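Side-chain contacts in microcin B17-processing protein McbB (Escherichia coli str. K-12 substr. MG1655, PDB 6GRH), which is needed, as part of a multi-subunit assembly, to process the inactive microcin B17 precursor peptide McbA into the active antibiotic: residues 139-144 / 154-159; 247-252 / 268-273. One frame throughout, in Å; residues are numbered along the deposited sequence. Where two conformers were deposited one is given.

Interaction 1: 139-144 / 154-159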
loop_
_atom_site.group_PDB
_atom_site.type_symbol
_atom_site.label_atom_id
_atom_site.label_comp_id
_atom_site.label_asym_id
_atom_site.label_seq_id
_atom_site.Cartn_x
_atom_site.Cartn_y
_atom_site.Cartn_z
ATOM N N THR B 139 -16.978 25.890 14.617
ATOM C CA THR B 139 -16.196 25.344 15.711
ATOM C C THR B 139 -15.620 23.995 15.318
ATOM O O THR B 139 -16.335 23.171 14.713
ATOM C CB THR B 139 -17.090 25.142 16.937
ATOM O OG1 THR B 139 -17.630 26.406 17.325
ATOM C CG2 THR B 139 -16.339 24.530 18.090
ATOM N N LEU B 140 -14.342 23.782 15.636
ATOM C CA LEU B 140 -13.727 22.451 15.568
ATOM C C LEU B 140 -14.033 21.699 16.866
ATOM O O LEU B 140 -13.710 22.165 17.959
ATOM C CB LEU B 140 -12.226 22.549 15.358
ATOM C CG LEU B 140 -11.387 21.259 15.288
ATOM C CD1 LEU B 140 -11.785 20.409 14.098
ATOM C CD2 LEU B 140 -9.917 21.604 15.227
ATOM N N ILE B 141 -14.681 20.553 16.753
ATOM C CA ILE B 141 -14.995 19.732 17.903
ATOM C C ILE B 141 -14.003 18.573 17.979
ATOM O O ILE B 141 -13.989 17.697 17.088
ATOM C CB ILE B 141 -16.447 19.194 17.834
ATOM C CG1 ILE B 141 -17.437 20.355 17.717
ATOM C CG2 ILE B 141 -16.734 18.294 19.025
ATOM C CD1 ILE B 141 -18.887 19.943 17.556
ATOM N N TRP B 142 -13.191 18.562 19.036
ATOM C CA TRP B 142 -12.297 17.462 19.318
ATOM C C TRP B 142 -12.958 16.530 20.324
ATOM O O TRP B 142 -13.207 16.921 21.451
ATOM C CB TRP B 142 -10.951 17.960 19.873
ATOM C CG TRP B 142 -9.906 16.870 19.854
ATOM C CD1 TRP B 142 -9.977 15.654 20.511
ATOM C CD2 TRP B 142 -8.682 16.856 19.129
ATOM N NE1 TRP B 142 -8.857 14.916 20.252
ATOM C CE2 TRP B 142 -8.061 15.605 19.386
ATOM C CE3 TRP B 142 -8.041 17.773 18.291
ATOM C CZ2 TRP B 142 -6.828 15.244 18.833
ATOM C CZ3 TRP B 142 -6.821 17.422 17.730
ATOM C CH2 TRP B 142 -6.228 16.158 18.005
ATOM N N LEU B 143 -13.252 15.289 19.908
ATOM C CA LEU B 143 -13.820 14.290 20.805
ATOM C C LEU B 143 -12.747 13.286 21.194
ATOM O O LEU B 143 -12.258 12.572 20.336
ATOM C CB LEU B 143 -14.983 13.593 20.131
ATOM C CG LEU B 143 -15.648 12.406 20.822
ATOM C CD1 LEU B 143 -16.218 12.764 22.190
ATOM C CD2 LEU B 143 -16.743 11.863 19.896
ATOM N N HIS B 144 -12.394 13.228 22.477
ATOM C CA HIS B 144 -11.340 12.348 22.948
ATOM C C HIS B 144 -11.960 11.346 23.911
ATOM O O HIS B 144 -12.530 11.741 24.924
ATOM C CB HIS B 144 -10.220 13.135 23.622
ATOM C CG HIS B 144 -9.184 12.274 24.261
ATOM N ND1 HIS B 144 -8.279 11.547 23.526
ATOM C CD2 HIS B 144 -8.958 11.963 25.554
ATOM C CE1 HIS B 144 -7.512 10.853 24.349
ATOM N NE2 HIS B 144 -7.879 11.115 25.588
ATOM N N LYS B 154 -21.668 8.659 17.555
ATOM C CA LYS B 154 -22.920 8.828 16.840
ATOM C C LYS B 154 -23.793 9.939 17.447
ATOM O O LYS B 154 -24.374 10.730 16.712
ATOM C CB LYS B 154 -23.664 7.495 16.822
ATOM C CG LYS B 154 -24.990 7.469 16.103
ATOM C CD LYS B 154 -25.477 6.014 16.073
ATOM C CE LYS B 154 -26.880 5.889 15.532
ATOM N NZ LYS B 154 -26.817 5.827 14.044
ATOM N N ARG B 155 -23.854 9.993 18.773
ATOM C CA ARG B 155 -24.563 11.068 19.480
ATOM C C ARG B 155 -24.001 12.467 19.132
ATOM O O ARG B 155 -24.761 13.401 18.870
ATOM C CB ARG B 155 -24.473 10.843 20.989
ATOM C CG ARG B 155 -25.110 11.936 21.848
ATOM C CD ARG B 155 -24.589 11.874 23.269
ATOM N NE ARG B 155 -24.975 13.039 24.079
ATOM C CZ ARG B 155 -24.386 13.401 25.220
ATOM N NH1 ARG B 155 -23.361 12.703 25.717
ATOM N NH2 ARG B 155 -24.814 14.482 25.875
ATOM N N ILE B 156 -22.676 12.602 19.153
ATOM C CA ILE B 156 -22.022 13.881 18.859
ATOM C C ILE B 156 -22.267 14.311 17.396
ATOM O O ILE B 156 -22.573 15.493 17.102
ATOM C CB ILE B 156 -20.503 13.836 19.213
ATOM C CG1 ILE B 156 -20.276 13.614 20.718
ATOM C CG2 ILE B 156 -19.801 15.113 18.780
ATOM C CD1 ILE B 156 -20.955 14.636 21.623
ATOM N N TYR B 157 -22.141 13.365 16.469
ATOM C CA TYR B 157 -22.471 13.652 15.073
ATOM C C TYR B 157 -23.941 14.054 14.910
ATOM O O TYR B 157 -24.243 15.014 14.198
ATOM C CB TYR B 157 -22.132 12.471 14.165
ATOM C CG TYR B 157 -20.649 12.264 13.830
ATOM C CD1 TYR B 157 -19.623 13.118 14.298
ATOM C CD2 TYR B 157 -20.275 11.195 13.016
ATOM C CE1 TYR B 157 -18.283 12.894 13.959
ATOM C CE2 TYR B 157 -18.951 10.969 12.689
ATOM C CZ TYR B 157 -17.956 11.817 13.145
ATOM O OH TYR B 157 -16.659 11.582 12.768
ATOM N N SER B 158 -24.839 13.314 15.563
ATOM C CA SER B 158 -26.262 13.549 15.465
ATOM C C SER B 158 -26.623 14.960 15.936
ATOM O O SER B 158 -27.383 15.644 15.294
ATOM C CB SER B 158 -26.998 12.494 16.276
ATOM O OG SER B 158 -28.363 12.688 16.194
ATOM N N LYS B 159 -26.018 15.392 17.033
ATOM C CA LYS B 159 -26.229 16.743 17.556
ATOM C C LYS B 159 -25.606 17.866 16.713
ATOM O O LYS B 159 -26.235 18.902 16.512
ATOM C CB LYS B 159 -25.696 16.827 18.979
ATOM C CG LYS B 159 -26.505 16.000 19.958
ATOM C CD LYS B 159 -25.832 15.842 21.320
ATOM C CE LYS B 159 -25.485 17.172 21.967
ATOM N NZ LYS B 159 -26.631 18.126 21.993
#

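Interaction 2: 247-252 / 268-273. With EDO (1,2-ethanediol), chain J.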
loop_
_atom_site.group_PDB
_atom_site.type_symbol
_atom_site.label_atom_id
_atom_site.label_comp_id
_atom_site.label_asym_id
_atom_site.label_seq_id
_atom_site.Cartn_x
_atom_site.Cartn_y
_atom_site.Cartn_z
ATOM N N LYS B 247 -2.312 18.532 21.513
ATOM C CA LYS B 247 -1.886 19.917 21.456
ATOM C C LYS B 247 -1.252 20.281 20.118
ATOM O O LYS B 247 -1.642 21.273 19.479
ATOM C CB LYS B 247 -0.922 20.237 22.598
ATOM C CG LYS B 247 -0.686 21.736 22.697
ATOM C CD LYS B 247 0.462 22.082 23.616
ATOM C CE LYS B 247 1.775 22.018 22.863
ATOM N NZ LYS B 247 2.810 22.496 23.786
ATOM N N ARG B 248 -0.291 19.459 19.676
ATOM C CA ARG B 248 0.386 19.750 18.434
ATOM C C ARG B 248 -0.512 19.661 17.226
ATOM O O ARG B 248 -0.380 20.459 16.312
ATOM C CB ARG B 248 1.610 18.882 18.220
ATOM C CG ARG B 248 2.718 19.210 19.178
ATOM C CD ARG B 248 3.164 20.674 19.082
ATOM N NE ARG B 248 4.487 20.805 19.659
ATOM C CZ ARG B 248 5.026 21.917 20.129
ATOM N NH1 ARG B 248 4.378 23.081 20.103
ATOM N NH2 ARG B 248 6.263 21.860 20.603
ATOM N N ARG B 249 -1.455 18.733 17.250
ATOM C CA ARG B 249 -2.405 18.645 16.175
ATOM C C ARG B 249 -3.333 19.862 16.114
ATOM O O ARG B 249 -3.567 20.423 15.043
ATOM C CB ARG B 249 -3.150 17.290 16.236
ATOM C CG ARG B 249 -4.057 17.063 15.053
ATOM C CD ARG B 249 -3.245 16.773 13.807
ATOM N NE ARG B 249 -4.124 16.578 12.671
ATOM C CZ ARG B 249 -4.064 17.204 11.500
ATOM N NH1 ARG B 249 -3.096 18.087 11.205
ATOM N NH2 ARG B 249 -4.979 16.906 10.578
ATOM N N LEU B 250 -3.863 20.277 17.243
ATOM C CA LEU B 250 -4.664 21.494 17.298
ATOM C C LEU B 250 -3.871 22.703 16.865
ATOM O O LEU B 250 -4.389 23.591 16.166
ATOM C CB LEU B 250 -5.226 21.737 18.709
ATOM C CG LEU B 250 -6.543 21.070 19.088
ATOM C CD1 LEU B 250 -6.812 21.306 20.562
ATOM C CD2 LEU B 250 -7.706 21.547 18.219
ATOM N N GLN B 251 -2.612 22.750 17.309
ATOM C CA GLN B 251 -1.705 23.822 16.929
ATOM C C GLN B 251 -1.507 23.885 15.417
ATOM O O GLN B 251 -1.621 24.977 14.838
ATOM C CB GLN B 251 -0.398 23.701 17.683
ATOM C CG GLN B 251 0.581 24.822 17.403
ATOM C CD GLN B 251 1.764 24.819 18.347
ATOM O OE1 GLN B 251 1.896 23.944 19.212
ATOM N NE2 GLN B 251 2.578 25.852 18.252
ATOM N N GLU B 252 -1.296 22.724 14.770
ATOM C CA GLU B 252 -1.164 22.670 13.324
ATOM C C GLU B 252 -2.362 23.256 12.612
ATOM O O GLU B 252 -2.210 23.971 11.624
ATOM C CB GLU B 252 -1.028 21.228 12.805
ATOM C CG GLU B 252 0.294 20.583 13.060
ATOM C CD GLU B 252 0.286 19.064 12.796
ATOM O OE1 GLU B 252 -0.680 18.532 12.203
ATOM O OE2 GLU B 252 1.273 18.413 13.206
ATOM N N SER B 268 -5.084 14.835 7.238
ATOM C CA SER B 268 -5.079 13.384 7.383
ATOM C C SER B 268 -4.978 12.865 8.825
ATOM O O SER B 268 -4.606 13.588 9.753
ATOM C CB SER B 268 -3.921 12.797 6.559
ATOM O OG SER B 268 -4.101 13.158 5.220
ATOM N N SER B 269 -5.265 11.574 8.979
ATOM C CA SER B 269 -5.179 10.902 10.261
ATOM C C SER B 269 -3.716 10.830 10.732
ATOM O O SER B 269 -2.806 10.816 9.922
ATOM C CB SER B 269 -5.762 9.486 10.168
ATOM O OG SER B 269 -4.876 8.642 9.443
ATOM N N VAL B 270 -3.534 10.743 12.048
ATOM C CA VAL B 270 -2.241 10.598 12.686
ATOM C C VAL B 270 -2.400 9.466 13.690
ATOM O O VAL B 270 -3.273 9.533 14.540
ATOM C CB VAL B 270 -1.830 11.880 13.449
ATOM C CG1 VAL B 270 -0.477 11.672 14.155
ATOM C CG2 VAL B 270 -1.795 13.070 12.503
ATOM N N SER B 271 -1.601 8.413 13.554
ATOM C CA SER B 271 -1.616 7.274 14.472
ATOM C C SER B 271 -0.249 7.159 15.144
ATOM O O SER B 271 0.781 7.340 14.489
ATOM C CB SER B 271 -1.933 5.962 13.716
ATOM O OG SER B 271 -3.108 6.113 12.913
ATOM N N ALA B 272 -0.230 6.837 16.428
ATOM C CA ALA B 272 1.017 6.704 17.175
ATOM C C ALA B 272 1.060 5.341 17.849
ATOM O O ALA B 272 0.119 4.962 18.533
ATOM C CB ALA B 272 1.140 7.809 18.212
ATOM N N ASP B 273 2.134 4.593 17.642
ATOM C CA ASP B 273 2.355 3.378 18.390
ATOM C C ASP B 273 2.880 3.750 19.776
ATOM O O ASP B 273 3.954 4.334 19.888
ATOM C CB ASP B 273 3.355 2.482 17.660
ATOM C CG ASP B 273 3.515 1.129 18.321
ATOM O OD1 ASP B 273 3.299 0.100 17.642
ATOM O OD2 ASP B 273 3.854 1.071 19.521
HETATM C C1 EDO J . 7.188 24.679 22.380
HETATM O O1 EDO J . 7.213 24.741 20.951
HETATM C C2 EDO J . 8.486 24.040 22.842
HETATM O O2 EDO J . 8.386 23.608 24.197
HETATM O O HOH W 1 -5.731 14.397 12.114
#

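Interaction 1: 139-144 / 154-159
Ile156 meets two strand residues, Leu143 and Ile141, and these three buried aliphatic side chains make the contact. Ile156 uses both of its branches. Its CG1 lies 4.0 Å from CD2 of Leu143, and the two side chains pass each other at a slant. Its CG2 approaches CG2 of Ile141 more loosely, at 4.4 Å. Within 154-159 it is this one isoleucine that meets the strand, set against two residues two positions apart. The interaction is apolar throughout, and the area buried is small, 123 Å² over both sides.

Torsions explain the division of labour. On Ile156, CG1 stands anti to the carbonyl carbon (chi1 -63°), which leaves CG2 anti to the backbone N, and each branch serves one strand residue. Leu143 carries its CG anti to the backbone N (chi1 174°) and sends CD2 out to the helix.

Further out, Ile156 also packs on Phe168 and Ile128, and Ile141 on Val99, Ile101 and Val166. The helix is tied down by polar bonds at its flanks. Arg155 gives its guanidinium to the carbonyl oxygens of Ile128 and Asp130, and Tyr157 OH is hydrogen-bonded to Gln170 OE1 and His193 N. On the strand, the backbone of Ile141 bonds to Ala167 and Ile169 of the next strand.

Strand 139-144, helix 150-160 and the parallel strand 167-174 form a beta-alpha-beta unit. The aliphatic packing of its helix on its first strand is characteristic of such a crossover in an alpha/beta fold.

Interaction 2: 247-252 / 268-273
Arg249 faces both Val270 and Ser268, with its aliphatic part on one and its guanidinium near the other. The apolar part is slight: CD of Arg249 lies 4.2 Å from CG2 of Val270, and the two side chains run at a slant to each other. Val270 also packs on Leu279 and Lys281.

A water forms the clear polar link. It accepts from Arg249 NE at 2.8 Å and donates to the carbonyl oxygen of Ser268 at 2.7 Å. The bend of the arginine chain at chi2 (72°) turns its outer part so that NE meets this water. Arg249 NH2 also bonds to the carbonyl oxygen of Phe266, just before the strand segment.

The contact sets the C-terminal half of helix 236-254 beside strand 269-273, near one end of a mixed sheet. Arg249 and Leu250 of the same helix also pack on Trp142 from strand 139-144, so the helix touches two strands of the sheet that are not neighbours.

Within the helix, the charge of Arg249 is paired one turn on. Its NH1 makes a salt bridge to Glu252 OE1 at 2.7 Å. The donor comes nearly along the C-O axis, and the carboxylate oxygen sits 16° out of the guanidinium plane.

Arg248 belongs to another side of the helix. Its NH1 donates to Gln251 OE1 at 2.8 Å, almost exactly in the guanidinium plane. The same group holds O1 of a 1,2-ethanediol, probably from the crystallisation liquor, through NH2 at 3.1 Å and weakly through NH1. Arg248 NE bonds to Leu274 O of a second McbB subunit, and Lys247 makes a salt bridge to Glu238 of that subunit.

The two contacts follow one another along the chain: interaction 1 is complete before interaction 2 begins. Their centres are about 17 Å apart. Both use the same mixed sheet, through strand 139-144 in interaction 1 and strand 269-273 in interaction 2. They also touch directly. Leu250 CD2 lies 3.7 Å from Leu140 CD2. Strand 139-144 thus meets helix 150-160 through Ile141 and Leu143, and helix 236-254 through Leu140 and Trp142. At this strand the sheet has helix 150-160 on one face and helix 236-254 on the other. Helix 236-254 also meets a second McbB subunit, through Lys247 and Arg248.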